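Local structure of poly-beta-1,6-N-acetyl-D-glucosamine export protein (Escherichia coli, 4Y25) at residues G26-S38 against N44-G56. The protein exports the biofilm polysaccharide poly-beta-1,6-N-acetyl-D-glucosamine across the outer membrane, the chain described here being its C-terminal beta-barrel domain. Numbering follows the deposited sequence.
Sequences GKHDVDLTTIVYS and NWRGFAGFGYADG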
ATOM      1  N   GLY A  26       0.595   1.318 -17.680  1.00104.09           N
ATOM      2  CA  GLY A  26      -0.008   1.927 -18.852  1.00 91.32           C
ATOM      3  C   GLY A  26      -0.901   3.078 -18.434  1.00103.67           C
ATOM      4  O   GLY A  26      -1.138   3.270 -17.241  1.00114.82           O
ATOM      5  N   LYS A  27      -1.394   3.841 -19.406  1.00106.04           N
ATOM      6  CA  LYS A  27      -2.242   4.995 -19.115  1.00105.69           C
ATOM      7  C   LYS A  27      -3.461   4.598 -18.293  1.00 98.71           C
ATOM      8  O   LYS A  27      -3.883   5.325 -17.395  1.00106.89           O
ATOM      9  CB  LYS A  27      -2.703   5.679 -20.404  1.00108.75           C
ATOM     10  CG  LYS A  27      -1.685   5.708 -21.522  1.00113.32           C
ATOM     11  CD  LYS A  27      -2.284   6.384 -22.741  1.00116.41           C
ATOM     12  CE  LYS A  27      -1.259   6.584 -23.838  1.00128.49           C
ATOM     13  NZ  LYS A  27      -1.940   6.834 -25.135  1.00138.23           N
ATOM     14  N   HIS A  28      -4.018   3.436 -18.609  1.00 79.99           N
ATOM     15  CA  HIS A  28      -5.236   2.973 -17.961  1.00 86.41           C
ATOM     16  C   HIS A  28      -5.090   1.530 -17.495  1.00103.16           C
ATOM     17  O   HIS A  28      -5.161   0.599 -18.294  1.00120.30           O
ATOM     18  CB  HIS A  28      -6.430   3.105 -18.914  1.00 82.76           C
ATOM     19  CG  HIS A  28      -6.495   4.419 -19.625  1.00 85.26           C
ATOM     20  ND1 HIS A  28      -5.882   4.643 -20.841  1.00 85.03           N
ATOM     21  CD2 HIS A  28      -7.093   5.588 -19.291  1.00101.73           C
ATOM     22  CE1 HIS A  28      -6.103   5.885 -21.225  1.00 80.45           C
ATOM     23  NE2 HIS A  28      -6.836   6.482 -20.299  1.00105.09           N
ATOM     24  N   ASP A  29      -4.872   1.353 -16.196  1.00105.51           N
ATOM     25  CA  ASP A  29      -4.801   0.021 -15.611  1.00 96.58           C
ATOM     26  C   ASP A  29      -5.902  -0.160 -14.580  1.00 85.35           C
ATOM     27  O   ASP A  29      -6.428   0.813 -14.045  1.00 87.51           O
ATOM     28  CB  ASP A  29      -3.434  -0.226 -14.974  1.00104.91           C
ATOM     29  CG  ASP A  29      -2.411  -0.723 -15.973  1.00121.34           C
ATOM     30  OD1 ASP A  29      -2.815  -1.347 -16.974  1.00125.95           O
ATOM     31  OD2 ASP A  29      -1.202  -0.494 -15.756  1.00129.89           O
ATOM     32  N   VAL A  30      -6.253  -1.410 -14.310  1.00 72.87           N
ATOM     33  CA  VAL A  30      -7.340  -1.712 -13.391  1.00 77.67           C
ATOM     34  C   VAL A  30      -6.922  -2.757 -12.364  1.00 73.74           C
ATOM     35  O   VAL A  30      -6.612  -3.895 -12.712  1.00 77.32           O
ATOM     36  CB  VAL A  30      -8.587  -2.209 -14.147  1.00 80.66           C
ATOM     37  CG1 VAL A  30      -9.658  -2.667 -13.169  1.00 75.80           C
ATOM     38  CG2 VAL A  30      -9.122  -1.115 -15.060  1.00 64.65           C
ATOM     39  N   ASP A  31      -6.906  -2.353 -11.097  1.00 95.11           N
ATOM     40  CA  ASP A  31      -6.603  -3.258  -9.993  1.00 82.15           C
ATOM     41  C   ASP A  31      -7.819  -3.403  -9.097  1.00 78.24           C
ATOM     42  O   ASP A  31      -8.364  -2.409  -8.621  1.00 82.23           O
ATOM     43  CB  ASP A  31      -5.411  -2.750  -9.179  1.00 86.92           C
ATOM     44  CG  ASP A  31      -4.082  -3.187  -9.757  1.00118.72           C
ATOM     45  OD1 ASP A  31      -4.065  -3.684 -10.902  1.00128.02           O
ATOM     46  OD2 ASP A  31      -3.053  -3.031  -9.066  1.00139.69           O
ATOM     47  N   LEU A  32      -8.254  -4.638  -8.875  1.00 76.94           N
ATOM     48  CA  LEU A  32      -9.380  -4.885  -7.985  1.00 79.08           C
ATOM     49  C   LEU A  32      -9.141  -6.106  -7.113  1.00 77.04           C
ATOM     50  O   LEU A  32      -8.833  -7.188  -7.615  1.00 76.52           O
ATOM     51  CB  LEU A  32     -10.671  -5.074  -8.779  1.00 77.29           C
ATOM     52  CG  LEU A  32     -11.906  -5.252  -7.894  1.00 71.41           C
ATOM     53  CD1 LEU A  32     -12.574  -3.912  -7.614  1.00 87.26           C
ATOM     54  CD2 LEU A  32     -12.878  -6.227  -8.522  1.00 73.77           C
ATOM     55  N   THR A  33      -9.287  -5.927  -5.804  1.00 85.30           N
ATOM     56  CA  THR A  33      -9.176  -7.036  -4.868  1.00 86.58           C
ATOM     57  C   THR A  33     -10.360  -7.051  -3.905  1.00 86.29           C
ATOM     58  O   THR A  33     -10.718  -6.029  -3.321  1.00 99.27           O
ATOM     59  CB  THR A  33      -7.849  -6.984  -4.069  1.00 83.90           C
ATOM     60  OG1 THR A  33      -7.856  -8.006  -3.065  1.00107.11           O
ATOM     61  CG2 THR A  33      -7.658  -5.630  -3.403  1.00 60.33           C
ATOM     62  N   THR A  34     -10.979  -8.217  -3.763  1.00 92.66           N
ATOM     63  CA  THR A  34     -12.082  -8.390  -2.829  1.00 94.45           C
ATOM     64  C   THR A  34     -11.780  -9.537  -1.872  1.00109.08           C
ATOM     65  O   THR A  34     -11.370 -10.617  -2.294  1.00115.00           O
ATOM     66  CB  THR A  34     -13.413  -8.651  -3.560  1.00 98.89           C
ATOM     67  OG1 THR A  34     -14.387  -9.128  -2.622  1.00121.49           O
ATOM     68  CG2 THR A  34     -13.229  -9.680  -4.666  1.00 89.52           C
ATOM     69  N   ILE A  35     -11.966  -9.290  -0.579  1.00109.52           N
ATOM     70  CA  ILE A  35     -11.655 -10.277   0.452  1.00102.60           C
ATOM     71  C   ILE A  35     -12.749 -10.328   1.514  1.00 95.17           C
ATOM     72  O   ILE A  35     -13.207  -9.290   1.992  1.00 96.48           O
ATOM     73  CB  ILE A  35     -10.306  -9.969   1.141  1.00 95.22           C
ATOM     74  CG1 ILE A  35      -9.161  -9.996   0.127  1.00108.97           C
ATOM     75  CG2 ILE A  35     -10.033 -10.964   2.259  1.00 93.59           C
ATOM     76  CD1 ILE A  35      -7.813  -9.664   0.725  1.00123.26           C
ATOM     77  N   VAL A  36     -13.168 -11.535   1.881  1.00 76.57           N
ATOM     78  CA  VAL A  36     -14.160 -11.696   2.937  1.00100.48           C
ATOM     79  C   VAL A  36     -13.597 -12.452   4.141  1.00102.15           C
ATOM     80  O   VAL A  36     -13.038 -13.541   4.006  1.00107.83           O
ATOM     81  CB  VAL A  36     -15.421 -12.422   2.422  1.00109.20           C
ATOM     82  CG1 VAL A  36     -15.043 -13.656   1.613  1.00127.35           C
ATOM     83  CG2 VAL A  36     -16.342 -12.781   3.582  1.00 75.40           C
ATOM     84  N   TYR A  37     -13.737 -11.856   5.320  1.00100.78           N
ATOM     85  CA  TYR A  37     -13.326 -12.496   6.562  1.00 95.08           C
ATOM     86  C   TYR A  37     -14.506 -13.191   7.229  1.00 93.84           C
ATOM     87  O   TYR A  37     -15.627 -12.680   7.216  1.00 84.03           O
ATOM     88  CB  TYR A  37     -12.718 -11.473   7.523  1.00 92.10           C
ATOM     89  CG  TYR A  37     -11.375 -10.933   7.092  1.00106.08           C
ATOM     90  CD1 TYR A  37     -11.283  -9.902   6.168  1.00111.39           C
ATOM     91  CD2 TYR A  37     -10.196 -11.448   7.619  1.00103.00           C
ATOM     92  CE1 TYR A  37     -10.058  -9.401   5.774  1.00112.08           C
ATOM     93  CE2 TYR A  37      -8.965 -10.954   7.230  1.00107.15           C
ATOM     94  CZ  TYR A  37      -8.901  -9.930   6.308  1.00121.04           C
ATOM     95  OH  TYR A  37      -7.681  -9.430   5.916  1.00131.05           O
ATOM     96  N   SER A  38     -14.246 -14.360   7.808  1.00 90.16           N
ATOM     97  CA  SER A  38     -15.244 -15.065   8.603  1.00 90.20           C
ATOM     98  C   SER A  38     -15.425 -14.338   9.936  1.00101.22           C
ATOM     99  O   SER A  38     -14.632 -13.455  10.268  1.00 97.50           O
ATOM    100  CB  SER A  38     -14.817 -16.520   8.830  1.00107.20           C
ATOM    101  OG  SER A  38     -13.673 -16.600   9.664  1.00113.36           O
ATOM    102  N   ASN A  44      -9.852 -15.417  18.756  1.00169.90           N
ATOM    103  CA  ASN A  44      -8.688 -14.839  18.087  1.00162.99           C
ATOM    104  C   ASN A  44      -8.536 -15.249  16.625  1.00148.46           C
ATOM    105  O   ASN A  44      -7.865 -14.567  15.852  1.00152.99           O
ATOM    106  CB  ASN A  44      -7.413 -15.207  18.847  1.00181.71           C
ATOM    107  CG  ASN A  44      -7.407 -14.679  20.266  1.00191.98           C
ATOM    108  OD1 ASN A  44      -8.085 -13.700  20.579  1.00193.98           O
ATOM    109  ND2 ASN A  44      -6.635 -15.322  21.135  1.00192.40           N
ATOM    110  N   TRP A  45      -9.159 -16.359  16.247  1.00136.48           N
ATOM    111  CA  TRP A  45      -8.965 -16.917  14.913  1.00118.78           C
ATOM    112  C   TRP A  45     -10.014 -16.463  13.905  1.00125.18           C
ATOM    113  O   TRP A  45     -11.213 -16.470  14.186  1.00133.58           O
ATOM    114  CB  TRP A  45      -8.954 -18.442  14.980  1.00121.02           C
ATOM    115  CG  TRP A  45      -7.716 -18.992  15.605  1.00145.99           C
ATOM    116  CD1 TRP A  45      -7.483 -19.174  16.935  1.00140.71           C
ATOM    117  CD2 TRP A  45      -6.535 -19.429  14.926  1.00150.44           C
ATOM    118  NE1 TRP A  45      -6.230 -19.700  17.128  1.00132.65           N
ATOM    119  CE2 TRP A  45      -5.627 -19.867  15.909  1.00139.85           C
ATOM    120  CE3 TRP A  45      -6.157 -19.494  13.583  1.00148.62           C
ATOM    121  CZ2 TRP A  45      -4.363 -20.361  15.592  1.00135.15           C
ATOM    122  CZ3 TRP A  45      -4.904 -19.986  13.268  1.00146.23           C
ATOM    123  CH2 TRP A  45      -4.022 -20.413  14.268  1.00137.95           C
ATOM    124  N   ARG A  46      -9.545 -16.066  12.726  1.00113.44           N
ATOM    125  CA  ARG A  46     -10.424 -15.768  11.603  1.00112.78           C
ATOM    126  C   ARG A  46      -9.858 -16.366  10.319  1.00 99.78           C
ATOM    127  O   ARG A  46      -8.651 -16.341  10.090  1.00 93.23           O
ATOM    128  CB  ARG A  46     -10.622 -14.257  11.439  1.00107.20           C
ATOM    129  CG  ARG A  46     -11.314 -13.583  12.613  1.00116.74           C
ATOM    130  CD  ARG A  46     -11.907 -12.238  12.221  1.00105.67           C
ATOM    131  NE  ARG A  46     -10.907 -11.325  11.674  1.00110.42           N
ATOM    132  CZ  ARG A  46     -11.196 -10.162  11.097  1.00112.15           C
ATOM    133  NH1 ARG A  46     -12.457  -9.767  10.990  1.00122.22           N
ATOM    134  NH2 ARG A  46     -10.223  -9.393  10.626  1.00 91.83           N
ATOM    135  N   GLY A  47     -10.738 -16.918   9.493  1.00102.72           N
ATOM    136  CA  GLY A  47     -10.346 -17.415   8.189  1.00104.73           C
ATOM    137  C   GLY A  47     -10.879 -16.486   7.117  1.00109.04           C
ATOM    138  O   GLY A  47     -11.955 -15.909   7.268  1.00105.96           O
ATOM    139  N   PHE A  48     -10.127 -16.326   6.034  1.00 96.62           N
ATOM    140  CA  PHE A  48     -10.563 -15.453   4.954  1.00 92.90           C
ATOM    141  C   PHE A  48     -10.316 -16.076   3.587  1.00 97.26           C
ATOM    142  O   PHE A  48      -9.388 -16.864   3.403  1.00107.71           O
ATOM    143  CB  PHE A  48      -9.863 -14.091   5.042  1.00101.68           C
ATOM    144  CG  PHE A  48      -8.362 -14.165   4.949  1.00 95.15           C
ATOM    145  CD1 PHE A  48      -7.725 -14.132   3.718  1.00 90.06           C
ATOM    146  CD2 PHE A  48      -7.589 -14.262   6.094  1.00102.63           C
ATOM    147  CE1 PHE A  48      -6.346 -14.204   3.632  1.00100.85           C
ATOM    148  CE2 PHE A  48      -6.208 -14.330   6.014  1.00 97.97           C
ATOM    149  CZ  PHE A  48      -5.587 -14.302   4.782  1.00 89.87           C
ATOM    150  N   ALA A  49     -11.168 -15.718   2.635  1.00 94.60           N
ATOM    151  CA  ALA A  49     -10.970 -16.068   1.238  1.00 99.49           C
ATOM    152  C   ALA A  49     -11.148 -14.806   0.407  1.00108.61           C
ATOM    153  O   ALA A  49     -11.835 -13.876   0.831  1.00106.35           O
ATOM    154  CB  ALA A  49     -11.939 -17.151   0.804  1.00 90.55           C
ATOM    155  N   GLY A  50     -10.527 -14.761  -0.765  1.00107.56           N
ATOM    156  CA  GLY A  50     -10.579 -13.556  -1.567  1.00110.26           C
ATOM    157  C   GLY A  50     -10.280 -13.732  -3.039  1.00110.58           C
ATOM    158  O   GLY A  50     -10.073 -14.845  -3.522  1.00106.39           O
ATOM    159  N   PHE A  51     -10.254 -12.609  -3.749  1.00104.05           N
ATOM    160  CA  PHE A  51     -10.067 -12.597  -5.191  1.00 93.74           C
ATOM    161  C   PHE A  51      -9.290 -11.354  -5.613  1.00 96.92           C
ATOM    162  O   PHE A  51      -9.448 -10.286  -5.020  1.00104.23           O
ATOM    163  CB  PHE A  51     -11.425 -12.659  -5.897  1.00103.83           C
ATOM    164  CG  PHE A  51     -11.350 -12.479  -7.386  1.00127.51           C
ATOM    165  CD1 PHE A  51     -10.887 -13.502  -8.197  1.00132.18           C
ATOM    166  CD2 PHE A  51     -11.755 -11.291  -7.975  1.00130.26           C
ATOM    167  CE1 PHE A  51     -10.821 -13.340  -9.570  1.00147.15           C
ATOM    168  CE2 PHE A  51     -11.692 -11.122  -9.346  1.00127.41           C
ATOM    169  CZ  PHE A  51     -11.225 -12.147 -10.146  1.00137.65           C
ATOM    170  N   GLY A  52      -8.444 -11.499  -6.629  1.00 93.39           N
ATOM    171  CA  GLY A  52      -7.650 -10.390  -7.134  1.00 73.44           C
ATOM    172  C   GLY A  52      -7.707 -10.315  -8.648  1.00 94.69           C
ATOM    173  O   GLY A  52      -7.664 -11.346  -9.321  1.00 87.28           O
ATOM    174  N   TYR A  53      -7.798  -9.098  -9.181  1.00 79.66           N
ATOM    175  CA  TYR A  53      -7.986  -8.882 -10.614  1.00 69.73           C
ATOM    176  C   TYR A  53      -7.079  -7.768 -11.136  1.00 81.36           C
ATOM    177  O   TYR A  53      -6.972  -6.708 -10.517  1.00 85.48           O
ATOM    178  CB  TYR A  53      -9.456  -8.549 -10.899  1.00 91.32           C
ATOM    179  CG  TYR A  53      -9.791  -8.273 -12.351  1.00110.50           C
ATOM    180  CD1 TYR A  53      -9.707  -6.986 -12.874  1.00112.30           C
ATOM    181  CD2 TYR A  53     -10.215  -9.295 -13.192  1.00112.45           C
ATOM    182  CE1 TYR A  53     -10.018  -6.730 -14.196  1.00103.40           C
ATOM    183  CE2 TYR A  53     -10.540  -9.044 -14.513  1.00117.45           C
ATOM    184  CZ  TYR A  53     -10.432  -7.761 -15.010  1.00111.33           C
ATOM    185  OH  TYR A  53     -10.745  -7.506 -16.325  1.00119.36           O
ATOM    186  N   ALA A  54      -6.438  -7.999 -12.278  1.00 85.62           N
ATOM    187  CA  ALA A  54      -5.561  -6.990 -12.869  1.00 87.60           C
ATOM    188  C   ALA A  54      -5.440  -7.122 -14.389  1.00102.75           C
ATOM    189  O   ALA A  54      -4.786  -8.037 -14.890  1.00112.59           O
ATOM    190  CB  ALA A  54      -4.185  -7.056 -12.230  1.00 78.25           C
ATOM    191  N   ASP A  55      -6.065  -6.197 -15.114  1.00112.03           N
ATOM    192  CA  ASP A  55      -5.997  -6.173 -16.573  1.00111.72           C
ATOM    193  C   ASP A  55      -5.358  -4.876 -17.065  1.00119.50           C
ATOM    194  O   ASP A  55      -5.611  -3.804 -16.518  1.00118.38           O
ATOM    195  CB  ASP A  55      -7.392  -6.333 -17.183  1.00117.30           C
ATOM    196  CG  ASP A  55      -7.357  -6.523 -18.690  1.00123.33           C
ATOM    197  OD1 ASP A  55      -6.264  -6.780 -19.236  1.00129.70           O
ATOM    198  OD2 ASP A  55      -8.426  -6.413 -19.327  1.00132.42           O
ATOM    199  N   GLY A  56      -4.533  -4.981 -18.103  1.00128.92           N
ATOM    200  CA  GLY A  56      -3.867  -3.820 -18.666  1.00123.99           C
ATOM    201  C   GLY A  56      -3.401  -4.027 -20.094  1.00128.53           C
ATOM    202  O   GLY A  56      -2.979  -5.120 -20.471  1.00138.60           O
TER
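Leu32 and Tyr53 form a hydrogen-bonded antiparallel pair, Leu32 N reaching Tyr53 O at 2.9 Å and Tyr53 N returning to Leu32 O at 2.7 Å. The same two-way pairing recurs at Thr34–Phe51 and Val36–Ala49, building a beta hairpin from strands 30-37 and 45-55, neighbours in the 16-stranded barrel; at Val30–Asp55 both bonds are weak. Toward the turn, Ser38 N donates to Gly47 O, and Gly47 N answers not to a carbonyl but to Ser38 OG (3.0 Å), with chi1 of 68° tucking that hydroxyl between its own N and carbonyl carbon. Strand 8-20 holds the other edge of 30-37 through bonds such as Ile35 with Arg11. On the face carrying Ile35, Tyr37 and Phe48, the Tyr37 ring is sandwiched: Arg46 NH2 lies over one face, near Tyr37 CD2, with the ring and guanidinium planes only 16° apart, and Phe48 CB sits over the other in a CH-pi contact. Arg46 NE also forms a salt bridge with Glu73 on strand 64-76, which would help hold the group over the ring. On the opposite face, Leu32 packs CB to CB with Tyr53, whose ring edge meets Val30 CG1. Beside them, Thr34 CG2 lies in the plane of the Phe51 ring, at its edge, 3.7 Å from Phe51 CB.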